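Local coordinates for probable GTP-binding protein EngB (Pyrococcus horikoshii, PDB 2CXX), which binds guanine nucleotides, held here as GDP, and is probably a GTPase needed for normal cell division and septation, at residues G8-G13 against G55-L60; K25-K30 against I48-G53; P124-V129 against K175-E180; E147-P152 against K158-I163. All blocks are in the same frame, centred on the assembly; numbering follows the deposited sequence.

Contact 1: residues G8-G13 against G55-L60; sequences GRSNVG and GFMMGL. With GDP (guanosine-5'-diphosphate), chain D.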
# COMPACT_ATOMS: atom_id res chain seq x y z
N GLY A 8 -1.08 2.46 2.60
CA GLY A 8 0.28 2.15 3.09
C GLY A 8 0.62 3.00 4.32
O GLY A 8 -0.08 3.95 4.64
N ARG A 9 1.66 2.64 5.04
CA ARG A 9 2.03 3.47 6.19
C ARG A 9 2.57 4.80 5.68
O ARG A 9 3.09 4.94 4.56
CB ARG A 9 3.10 2.75 7.05
CG ARG A 9 2.51 1.54 7.76
CD ARG A 9 3.52 0.73 8.57
NE ARG A 9 4.76 0.58 7.83
CZ ARG A 9 5.84 1.36 7.97
NH1 ARG A 9 5.90 2.35 8.85
NH2 ARG A 9 6.81 1.30 7.08
N SER A 10 2.44 5.82 6.51
CA SER A 10 2.94 7.12 6.14
C SER A 10 4.46 7.07 5.86
O SER A 10 5.21 6.40 6.54
CB SER A 10 2.68 8.13 7.30
OG SER A 10 3.27 9.37 6.98
N ASN A 11 4.87 7.80 4.85
CA ASN A 11 6.24 7.97 4.41
C ASN A 11 6.85 6.78 3.66
O ASN A 11 8.09 6.72 3.50
CB ASN A 11 7.14 8.39 5.59
CG ASN A 11 8.13 9.51 5.19
OD1 ASN A 11 7.72 10.63 4.80
ND2 ASN A 11 9.42 9.18 5.24
N VAL A 12 6.01 5.85 3.16
CA VAL A 12 6.59 4.67 2.43
C VAL A 12 6.81 5.03 0.97
O VAL A 12 7.41 4.26 0.22
CB VAL A 12 5.66 3.39 2.51
CG1 VAL A 12 5.50 2.90 3.99
CG2 VAL A 12 4.25 3.68 1.91
N GLY A 13 6.21 6.15 0.54
CA GLY A 13 6.30 6.66 -0.82
C GLY A 13 5.03 6.48 -1.65
O GLY A 13 5.07 6.43 -2.85
N GLY A 55 -0.51 4.58 10.50
CA GLY A 55 0.57 4.73 11.46
C GLY A 55 0.95 6.11 11.90
O GLY A 55 0.26 7.08 11.66
N PHE A 56 2.10 6.17 12.53
CA PHE A 56 2.60 7.40 13.10
C PHE A 56 3.07 8.44 12.13
O PHE A 56 3.62 8.15 11.02
CB PHE A 56 3.69 7.08 14.13
CG PHE A 56 4.55 8.26 14.45
CD1 PHE A 56 5.63 8.60 13.63
CD2 PHE A 56 4.21 9.10 15.50
CE1 PHE A 56 6.36 9.78 13.84
CE2 PHE A 56 4.94 10.28 15.74
CZ PHE A 56 6.00 10.63 14.92
N MSE A 57 2.83 9.67 12.56
CA MSE A 57 3.26 10.86 11.83
C MSE A 57 3.36 11.91 12.96
O MSE A 57 2.43 12.06 13.77
CB MSE A 57 2.21 11.22 10.80
CG MSE A 57 2.74 12.02 9.64
SE MSE A 57 1.24 12.87 8.73
CE MSE A 57 1.16 11.76 7.15
N MSE A 58 4.48 12.60 13.07
CA MSE A 58 4.60 13.56 14.15
C MSE A 58 3.45 14.56 14.00
O MSE A 58 3.08 14.92 12.89
CB MSE A 58 5.95 14.28 14.10
CG MSE A 58 6.18 15.21 15.28
SE MSE A 58 7.94 16.04 15.16
CE MSE A 58 7.64 16.96 13.49
N GLY A 59 2.87 14.95 15.13
CA GLY A 59 1.78 15.89 15.12
C GLY A 59 0.44 15.20 15.01
O GLY A 59 -0.59 15.80 15.28
N LEU A 60 0.44 13.94 14.58
CA LEU A 60 -0.81 13.21 14.44
C LEU A 60 -0.97 12.40 15.72
O LEU A 60 -0.22 11.45 15.96
CB LEU A 60 -0.74 12.25 13.25
CG LEU A 60 -2.04 11.52 12.98
CD1 LEU A 60 -3.05 12.52 12.44
CD2 LEU A 60 -1.82 10.42 11.98
PB GDP D . 3.78 8.92 1.59
O1B GDP D . 3.71 9.53 2.95
O2B GDP D . 3.80 7.34 1.69
O3B GDP D . 2.95 9.54 0.49
O3A GDP D . 5.27 9.21 1.12
PA GDP D . 6.02 10.19 0.10
O1A GDP D . 5.65 9.83 -1.29
O2A GDP D . 5.69 11.69 0.44
O5' GDP D . 7.56 9.78 0.24
C5' GDP D . 8.00 9.92 1.56
C4' GDP D . 9.54 10.00 1.58
O4' GDP D . 10.12 8.79 0.92
C3' GDP D . 10.17 11.12 0.82
O3' GDP D . 11.24 11.93 1.31
C2' GDP D . 10.32 10.57 -0.61
O2' GDP D . 11.42 11.28 -1.29
C1' GDP D . 10.92 9.21 -0.24
N9 GDP D . 10.76 8.17 -1.27
C8 GDP D . 9.59 7.80 -1.97
N7 GDP D . 9.85 6.83 -2.78
C5 GDP D . 11.18 6.50 -2.66
C6 GDP D . 12.04 5.53 -3.27
O6 GDP D . 11.65 4.76 -4.09
N1 GDP D . 13.37 5.47 -2.88
C2 GDP D . 13.86 6.34 -1.94
N2 GDP D . 15.19 6.25 -1.60
N3 GDP D . 13.09 7.25 -1.37
C4 GDP D . 11.75 7.35 -1.70
O HOH W 1 4.33 5.94 9.58
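Ser10 and Met57, a selenomethionine, meet at the surface beside the diphosphate of GDP. Ser10 gives up the most surface, and its OG does the closest touching. That hydroxyl lies 3.2 Å from CE of Met57, a van der Waals touch and not a hydrogen bond. OG of Ser10 stands opposite the backbone N (chi1 176°), which points it at the Met57 side chain. The Met57 chain bends at its last torsion, and this swings the methyl back to the serine. CB of Ser10 lies 3.8 Å from the carbonyl O of Phe56. No direct hydrogen bond joins the segments. A water spans them instead, donating to O of Phe56 at 2.7 Å and to O of Ser10 at 3.2 Å. Behind Ser10 the loop turns its amides to the nucleotide. N of Asn11 donates to O1B of GDP at 2.8 Å, and N of Gly13 to O2B of GDP at 2.9 Å. Gly13 sits at the N-cap of helix 14-22. This strand, loop and helix with amides on the beta-phosphate form the P-loop (Walker A motif) of GTPases, flanked here by the loop that follows strand 46-50.

Contact 2: residues K25-K30 against I48-G53; sequences KVRRGK and IIDMPG. With GDP (guanosine-5'-diphosphate), chain D.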
# COMPACT_ATOMS: atom_id res chain seq x y z
N LYS A 25 -0.02 15.09 -8.88
CA LYS A 25 0.56 15.34 -7.58
C LYS A 25 -0.58 15.36 -6.63
O LYS A 25 -1.54 16.13 -6.82
CB LYS A 25 1.24 16.71 -7.52
CG LYS A 25 2.59 16.74 -8.17
CD LYS A 25 3.60 15.94 -7.33
CE LYS A 25 4.99 16.07 -7.86
NZ LYS A 25 6.03 15.62 -6.83
N VAL A 26 -0.51 14.51 -5.63
CA VAL A 26 -1.53 14.47 -4.64
C VAL A 26 -0.85 14.61 -3.28
O VAL A 26 0.36 14.32 -3.13
CB VAL A 26 -2.28 13.12 -4.70
CG1 VAL A 26 -2.86 12.96 -6.06
CG2 VAL A 26 -1.35 11.96 -4.39
N ARG A 27 -1.64 15.08 -2.33
CA ARG A 27 -1.18 15.26 -0.96
C ARG A 27 0.09 16.11 -0.83
O ARG A 27 0.95 15.86 0.02
CB ARG A 27 -1.02 13.89 -0.32
CG ARG A 27 -2.36 13.12 -0.32
CD ARG A 27 -2.29 11.92 0.59
NE ARG A 27 -3.49 11.10 0.52
CZ ARG A 27 -4.60 11.33 1.21
NH1 ARG A 27 -4.68 12.38 2.03
NH2 ARG A 27 -5.63 10.49 1.10
N ARG A 28 0.21 17.13 -1.67
CA ARG A 28 1.38 17.99 -1.56
C ARG A 28 1.05 19.35 -0.93
O ARG A 28 1.89 20.24 -0.89
CB ARG A 28 2.06 18.12 -2.92
CG ARG A 28 2.92 16.88 -3.23
CD ARG A 28 4.03 16.76 -2.16
NE ARG A 28 4.83 15.55 -2.32
CZ ARG A 28 4.46 14.35 -1.87
NH1 ARG A 28 3.30 14.23 -1.23
NH2 ARG A 28 5.23 13.28 -2.08
N GLY A 29 -0.18 19.51 -0.44
CA GLY A 29 -0.54 20.75 0.21
C GLY A 29 -1.42 21.73 -0.53
O GLY A 29 -1.94 22.67 0.09
N LYS A 30 -1.60 21.55 -1.83
CA LYS A 30 -2.45 22.49 -2.55
C LYS A 30 -3.78 22.48 -1.83
O LYS A 30 -4.39 23.52 -1.60
CB LYS A 30 -2.63 22.13 -4.03
CG LYS A 30 -1.59 22.82 -4.95
CD LYS A 30 -1.98 22.79 -6.44
CE LYS A 30 -0.92 23.53 -7.27
NZ LYS A 30 -1.17 23.55 -8.76
N ILE A 48 -8.50 5.98 -8.85
CA ILE A 48 -7.71 5.57 -7.68
C ILE A 48 -8.38 6.20 -6.44
O ILE A 48 -8.75 7.36 -6.45
CB ILE A 48 -6.25 6.09 -7.78
CG1 ILE A 48 -5.57 5.29 -8.90
CG2 ILE A 48 -5.57 6.00 -6.39
CD1 ILE A 48 -4.09 5.70 -9.30
N ILE A 49 -8.60 5.38 -5.40
CA ILE A 49 -9.12 5.92 -4.14
C ILE A 49 -7.92 5.72 -3.20
O ILE A 49 -7.46 4.62 -2.95
CB ILE A 49 -10.40 5.22 -3.68
CG1 ILE A 49 -11.46 5.33 -4.79
CG2 ILE A 49 -10.91 5.91 -2.41
CD1 ILE A 49 -12.75 4.64 -4.49
N ASP A 50 -7.38 6.83 -2.74
CA ASP A 50 -6.16 6.84 -1.95
C ASP A 50 -6.42 7.06 -0.47
O ASP A 50 -6.90 8.12 -0.08
CB ASP A 50 -5.25 7.95 -2.49
CG ASP A 50 -3.95 8.01 -1.76
OD1 ASP A 50 -3.35 6.94 -1.54
OD2 ASP A 50 -3.52 9.13 -1.43
N MSE A 51 -6.06 6.08 0.35
CA MSE A 51 -6.26 6.14 1.77
C MSE A 51 -5.16 6.96 2.42
O MSE A 51 -4.04 6.98 1.94
CB MSE A 51 -6.21 4.74 2.36
CG MSE A 51 -7.04 3.66 1.70
SE MSE A 51 -9.00 4.17 1.80
CE MSE A 51 -9.57 3.45 0.04
N PRO A 52 -5.51 7.72 3.46
CA PRO A 52 -4.45 8.48 4.14
C PRO A 52 -3.44 7.45 4.72
O PRO A 52 -3.79 6.34 5.08
CB PRO A 52 -5.20 9.24 5.25
CG PRO A 52 -6.56 8.69 5.27
CD PRO A 52 -6.86 8.05 3.96
N GLY A 53 -2.17 7.83 4.80
CA GLY A 53 -1.17 6.90 5.33
C GLY A 53 -1.49 6.39 6.74
O GLY A 53 -1.97 7.16 7.61
PB GDP D . 3.78 8.92 1.59
O1B GDP D . 3.71 9.53 2.95
O2B GDP D . 3.80 7.34 1.69
O3B GDP D . 2.95 9.54 0.49
O3A GDP D . 5.27 9.21 1.12
PA GDP D . 6.02 10.19 0.10
O1A GDP D . 5.65 9.83 -1.29
O2A GDP D . 5.69 11.69 0.44
O5' GDP D . 7.56 9.78 0.24
C5' GDP D . 8.00 9.92 1.56
C4' GDP D . 9.54 10.00 1.58
O4' GDP D . 10.12 8.79 0.92
C3' GDP D . 10.17 11.12 0.82
O3' GDP D . 11.24 11.93 1.31
C2' GDP D . 10.32 10.57 -0.61
O2' GDP D . 11.42 11.28 -1.29
C1' GDP D . 10.92 9.21 -0.24
N9 GDP D . 10.76 8.17 -1.27
C8 GDP D . 9.59 7.80 -1.97
N7 GDP D . 9.85 6.83 -2.78
C5 GDP D . 11.18 6.50 -2.66
C6 GDP D . 12.04 5.53 -3.27
O6 GDP D . 11.65 4.76 -4.09
N1 GDP D . 13.37 5.47 -2.88
C2 GDP D . 13.86 6.34 -1.94
N2 GDP D . 15.19 6.25 -1.60
N3 GDP D . 13.09 7.25 -1.37
C4 GDP D . 11.75 7.35 -1.70
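Arg27 leaves its backbone with CG opposite the carbonyl carbon (chi1 -60°) and then runs straight from CG to NE, which carries its guanidinium across to Asp50. Asp50 answers from the opposite direction, with CG opposite its own backbone N (chi1 -178°). NE of Arg27 meets OD2 of Asp50 at 2.8 Å in a nearly straight salt-bridge hydrogen bond, 168° at the hydrogen. The carboxylate is approached on its anti side and somewhat out of its plane. NH2 of Arg27 binds the backbone O of Asp50 at 2.9 Å, coming from above the carbonyl plane. Two nitrogens of the arginine thus hold one residue by its side chain and its main chain. This fixes the rotation of the guanidinium. Pro52 CA lies over one of its faces. NH1 and NH2 are also bound by the carbonyls of Val34 and Lys37. A methionine in place of Arg27 would probably leave OD2 of Asp50 without its charged mate and those carbonyls without their donors. The next residue, Arg28, turns back, and its NH1 donates to O of Arg27 at 3.1 Å. Its NH2 comes within 3.0 Å of O2A of GDP. OD1 of Asp50 forms a salt bridge with Lys14 of the P-loop. Asp50 to Gly53 match the DxxG motif of GTPases and are predicted to line the GTP site. Asp50 lies on strand 46-50, which pairs between strands 39-43 and 3-8. Its side chain packs on helix 14-22, while Met51 and Pro52 pack on helix 62-79.

Contact 3: residues P124-V129 against K175-E180; sequences PTIVAV and KNRIFE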
# COMPACT_ATOMS: atom_id res chain seq x y z
N PRO A 124 -8.24 -8.66 -4.30
CA PRO A 124 -6.93 -8.97 -4.89
C PRO A 124 -5.98 -7.83 -4.48
O PRO A 124 -6.30 -6.63 -4.64
CB PRO A 124 -7.16 -8.94 -6.41
CG PRO A 124 -8.60 -8.91 -6.57
CD PRO A 124 -9.23 -8.33 -5.35
N THR A 125 -4.80 -8.19 -3.97
CA THR A 125 -3.87 -7.18 -3.49
C THR A 125 -2.48 -7.32 -4.06
O THR A 125 -1.91 -8.41 -4.05
CB THR A 125 -3.78 -7.26 -1.96
OG1 THR A 125 -5.07 -7.01 -1.39
CG2 THR A 125 -2.78 -6.19 -1.42
N ILE A 126 -1.93 -6.22 -4.55
CA ILE A 126 -0.54 -6.23 -5.04
C ILE A 126 0.26 -5.46 -4.00
O ILE A 126 -0.21 -4.46 -3.47
CB ILE A 126 -0.43 -5.51 -6.43
CG1 ILE A 126 -1.21 -6.29 -7.47
CG2 ILE A 126 1.04 -5.28 -6.81
CD1 ILE A 126 -1.60 -5.42 -8.69
N VAL A 127 1.42 -5.97 -3.59
CA VAL A 127 2.25 -5.24 -2.66
C VAL A 127 3.35 -4.56 -3.45
O VAL A 127 4.19 -5.25 -4.03
CB VAL A 127 2.91 -6.20 -1.62
CG1 VAL A 127 3.88 -5.42 -0.69
CG2 VAL A 127 1.82 -6.92 -0.84
N ALA A 128 3.36 -3.23 -3.47
CA ALA A 128 4.42 -2.47 -4.15
C ALA A 128 5.56 -2.35 -3.10
O ALA A 128 5.40 -1.67 -2.10
CB ALA A 128 3.93 -1.06 -4.53
N VAL A 129 6.68 -3.03 -3.32
CA VAL A 129 7.79 -2.99 -2.38
C VAL A 129 8.69 -1.83 -2.82
O VAL A 129 9.59 -1.96 -3.65
CB VAL A 129 8.50 -4.34 -2.36
CG1 VAL A 129 9.62 -4.28 -1.29
CG2 VAL A 129 7.45 -5.48 -2.00
N LYS A 175 2.45 -1.12 -13.15
CA LYS A 175 1.26 -0.72 -13.88
C LYS A 175 0.71 -1.94 -14.64
O LYS A 175 -0.48 -2.21 -14.62
CB LYS A 175 1.61 0.39 -14.88
CG LYS A 175 0.44 1.22 -15.33
CD LYS A 175 0.85 2.14 -16.49
CE LYS A 175 2.08 2.99 -16.12
NZ LYS A 175 1.79 4.49 -16.02
N ASN A 176 1.56 -2.70 -15.31
CA ASN A 176 1.07 -3.88 -16.04
C ASN A 176 0.40 -4.87 -15.12
O ASN A 176 -0.62 -5.39 -15.43
CB ASN A 176 2.23 -4.60 -16.72
CG ASN A 176 2.84 -3.79 -17.83
OD1 ASN A 176 2.16 -2.95 -18.44
ND2 ASN A 176 4.12 -4.05 -18.12
N ARG A 177 1.00 -5.12 -13.96
CA ARG A 177 0.40 -6.04 -12.97
C ARG A 177 -1.02 -5.58 -12.56
O ARG A 177 -1.95 -6.36 -12.50
CB ARG A 177 1.31 -6.14 -11.73
CG ARG A 177 0.91 -7.17 -10.63
CD ARG A 177 1.39 -8.60 -10.84
NE ARG A 177 0.50 -9.28 -11.77
CZ ARG A 177 -0.48 -10.13 -11.45
NH1 ARG A 177 -0.74 -10.47 -10.21
NH2 ARG A 177 -1.26 -10.61 -12.41
N ILE A 178 -1.16 -4.32 -12.20
CA ILE A 178 -2.43 -3.76 -11.80
C ILE A 178 -3.48 -4.02 -12.87
O ILE A 178 -4.58 -4.47 -12.56
CB ILE A 178 -2.29 -2.25 -11.60
CG1 ILE A 178 -1.48 -2.01 -10.36
CG2 ILE A 178 -3.68 -1.57 -11.57
CD1 ILE A 178 -1.26 -0.50 -10.13
N PHE A 179 -3.15 -3.74 -14.12
CA PHE A 179 -4.14 -3.95 -15.15
C PHE A 179 -4.40 -5.38 -15.46
O PHE A 179 -5.51 -5.76 -15.79
CB PHE A 179 -3.81 -3.12 -16.37
CG PHE A 179 -4.10 -1.68 -16.11
CD1 PHE A 179 -3.09 -0.76 -16.02
CD2 PHE A 179 -5.40 -1.28 -15.81
CE1 PHE A 179 -3.35 0.53 -15.62
CE2 PHE A 179 -5.66 0.00 -15.41
CZ PHE A 179 -4.63 0.91 -15.32
N GLU A 180 -3.40 -6.21 -15.27
CA GLU A 180 -3.54 -7.64 -15.52
C GLU A 180 -4.49 -8.19 -14.44
O GLU A 180 -5.45 -8.91 -14.73
CB GLU A 180 -2.14 -8.21 -15.44
CG GLU A 180 -1.85 -9.57 -15.83
CD GLU A 180 -0.37 -9.80 -15.68
OE1 GLU A 180 0.40 -9.29 -16.52
OE2 GLU A 180 0.04 -10.43 -14.68
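In the P-loop GTPase fold, helices pack on the faces of a central beta-sheet, and here helix 171-184 lies on strand 125-130. Ile126 of the strand carries the contact. CA of Ile126 and CA of Ile178 are the nearest such pair of the two backbones, 7.4 Å apart. CG1 of Ile126 stands opposite the carbonyl carbon (chi1 -65°), and the chain runs on extended to CD1, so the methyl reaches the helix between two consecutive residues. CD1 of Ile126 lies 3.6 Å from CA of Ile178, close against the helix backbone. It also meets CG1 of Ile178 at 3.8 Å. Arg177 comes in at a slant and uses its aliphatic part, with CG as the touching atom. Its chain then bends at chi2 and chi3, which turns the guanidinium to Glu180, one turn on in the same helix. NH1 of Arg177 also donates to the carbonyl O of Lys158 of helix 156-159. A serine in place of Arg177 would probably remove the aliphatic cover that CG gives CD1 of Ile126 and leave Glu180 without its charged mate. The apolar contact is buried and includes no hydrogen bond between the segments. Leu174 and Val181 of the same helix also touch Ile126, while Ile178 reaches on to Val87 of strand 85-91. At the polar end, NH2 of Arg177 holds OE2 of Glu180 at 2.6 Å in a salt bridge, meeting that oxygen on its anti side.

Contact 4: residues E147-P152 against K158-I163; sequences EKFEVP and KVFIPI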
# COMPACT_ATOMS: atom_id res chain seq x y z
N GLU A 147 6.23 -14.58 3.97
CA GLU A 147 5.97 -15.45 5.11
C GLU A 147 5.10 -14.71 6.18
O GLU A 147 4.16 -15.28 6.71
CB GLU A 147 7.33 -15.89 5.68
CG GLU A 147 7.34 -17.13 6.58
CD GLU A 147 6.94 -16.86 7.98
OE1 GLU A 147 7.26 -15.78 8.49
OE2 GLU A 147 6.30 -17.75 8.60
N LYS A 148 5.40 -13.43 6.44
CA LYS A 148 4.64 -12.70 7.47
C LYS A 148 3.21 -12.36 7.04
O LYS A 148 2.29 -12.30 7.88
CB LYS A 148 5.38 -11.40 7.85
CG LYS A 148 6.74 -11.65 8.55
CD LYS A 148 6.51 -12.27 9.90
CE LYS A 148 7.81 -12.80 10.49
NZ LYS A 148 7.57 -13.56 11.77
N PHE A 149 3.02 -12.13 5.74
CA PHE A 149 1.70 -11.78 5.19
C PHE A 149 0.85 -13.04 4.85
O PHE A 149 -0.28 -12.92 4.42
CB PHE A 149 1.86 -11.01 3.89
CG PHE A 149 2.29 -9.56 4.03
CD1 PHE A 149 2.81 -9.06 5.25
CD2 PHE A 149 2.27 -8.71 2.89
CE1 PHE A 149 3.29 -7.76 5.32
CE2 PHE A 149 2.76 -7.40 2.96
CZ PHE A 149 3.27 -6.92 4.17
N GLU A 150 1.43 -14.23 5.03
CA GLU A 150 0.75 -15.51 4.71
C GLU A 150 0.44 -15.64 3.23
O GLU A 150 -0.66 -15.97 2.81
CB GLU A 150 -0.55 -15.72 5.55
CG GLU A 150 -0.24 -15.85 7.04
CD GLU A 150 -1.46 -16.07 7.91
OE1 GLU A 150 -2.60 -16.12 7.38
OE2 GLU A 150 -1.26 -16.16 9.13
N VAL A 151 1.47 -15.35 2.43
CA VAL A 151 1.42 -15.44 0.99
C VAL A 151 2.13 -16.73 0.57
O VAL A 151 3.28 -16.95 0.94
CB VAL A 151 2.13 -14.28 0.33
CG1 VAL A 151 2.18 -14.49 -1.14
CG2 VAL A 151 1.34 -13.01 0.61
N PRO A 152 1.42 -17.61 -0.17
CA PRO A 152 2.00 -18.88 -0.63
C PRO A 152 3.21 -18.66 -1.54
O PRO A 152 3.24 -17.73 -2.34
CB PRO A 152 0.85 -19.57 -1.39
CG PRO A 152 -0.42 -18.92 -0.90
CD PRO A 152 -0.00 -17.47 -0.56
N LYS A 158 3.54 -12.86 -8.03
CA LYS A 158 2.28 -12.31 -8.50
C LYS A 158 1.84 -11.17 -7.56
O LYS A 158 1.14 -10.21 -7.95
CB LYS A 158 1.19 -13.39 -8.49
CG LYS A 158 1.44 -14.58 -9.45
CD LYS A 158 1.49 -14.09 -10.91
CE LYS A 158 1.88 -15.26 -11.83
NZ LYS A 158 3.15 -15.95 -11.33
N VAL A 159 2.29 -11.29 -6.32
CA VAL A 159 1.89 -10.33 -5.30
C VAL A 159 2.87 -9.20 -5.06
O VAL A 159 2.49 -8.02 -5.08
CB VAL A 159 1.66 -11.03 -3.96
CG1 VAL A 159 1.26 -10.01 -2.87
CG2 VAL A 159 0.54 -12.06 -4.13
N PHE A 160 4.13 -9.58 -4.88
CA PHE A 160 5.20 -8.62 -4.53
C PHE A 160 5.97 -8.05 -5.70
O PHE A 160 6.71 -8.76 -6.38
CB PHE A 160 6.19 -9.27 -3.54
CG PHE A 160 5.57 -9.59 -2.24
CD1 PHE A 160 5.05 -10.85 -2.01
CD2 PHE A 160 5.52 -8.62 -1.22
CE1 PHE A 160 4.50 -11.16 -0.79
CE2 PHE A 160 4.97 -8.91 0.03
CZ PHE A 160 4.46 -10.20 0.23
N ILE A 161 5.79 -6.75 -5.95
CA ILE A 161 6.48 -6.10 -7.05
C ILE A 161 7.44 -5.03 -6.53
O ILE A 161 7.00 -3.96 -6.04
CB ILE A 161 5.48 -5.38 -8.01
CG1 ILE A 161 4.35 -6.33 -8.43
CG2 ILE A 161 6.23 -4.82 -9.23
CD1 ILE A 161 4.76 -7.49 -9.26
N PRO A 162 8.74 -5.31 -6.57
CA PRO A 162 9.65 -4.27 -6.08
C PRO A 162 9.78 -3.10 -7.08
O PRO A 162 9.86 -3.28 -8.31
CB PRO A 162 10.95 -5.03 -5.84
CG PRO A 162 10.90 -6.15 -6.82
CD PRO A 162 9.46 -6.55 -6.94
N ILE A 163 9.77 -1.87 -6.56
CA ILE A 163 9.88 -0.68 -7.42
C ILE A 163 10.70 0.40 -6.70
O ILE A 163 11.00 0.29 -5.50
CB ILE A 163 8.46 -0.03 -7.65
CG1 ILE A 163 7.82 0.18 -6.26
CG2 ILE A 163 7.50 -0.98 -8.40
CD1 ILE A 163 6.58 1.00 -6.27
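Phe160 fills the tight side of this contact, with its ring between Phe149 and Val151. CZ of Phe160 lies 3.8 Å from CD2 of Phe149. The two rings meet obliquely, with centroids 5.8 Å apart and planes at 34°, neither stacked nor edge-to-face. At another corner of the Phe160 ring, CE1 meets CG2 of Val151 at 3.9 Å. CG1 of Val151 lies only slightly farther from the same CE1. Val151 comes from the opposite direction to Phe160, and both its methyls bear on that ring atom. Phe160 has CG opposite its carbonyl carbon (chi1 -65°), which sends the ring out to the end of helix 138-149. All three of these side chains are buried, and no hydrogen bond joins the segments. The packing is looser toward Val159, which is partly exposed. Its CG2 comes no nearer than 4.2 Å to CG1 of Val151. Farther out, the exposed Glu150 takes positive phi in a Schellman motif that ends the helix and turns the chain toward Val151. Lys148, partly exposed, forms a salt bridge with Glu103. Strand 160-162 is an edge strand of the sheet and pairs with strand 125-130. Phe160 also packs on Val127 and Val129 of that strand and on Ile142, Leu145 and Ala146 of helix 138-149. Tyr115 of helix 110-120 touches Phe149, Val151 and Val159.

In the fold
From the N terminus, strand 3-8 leads into the P-loop, where contact 1 opens, to close on the loop before helix 62-79. Contact 2 lies nested inside the loop that contact 1 closes, and it ties the loop after helix 14-22 to the end of strand 46-50. Both touch GDP, with centres about 13 Å apart. Contact 3 opens only after contact 1 has closed. It joins strand 125-130 to helix 171-184. Contact 4 is nested within it and fastens the end of helix 138-149 to the edge strand 160-162. Contacts 3 and 4 touch where strands 125-130 and 160-162 run side by side. Contacts 1 and 4 lie on opposite sides of the chain's centre. Contacts 2, 3 and 4 all reach the same sheet.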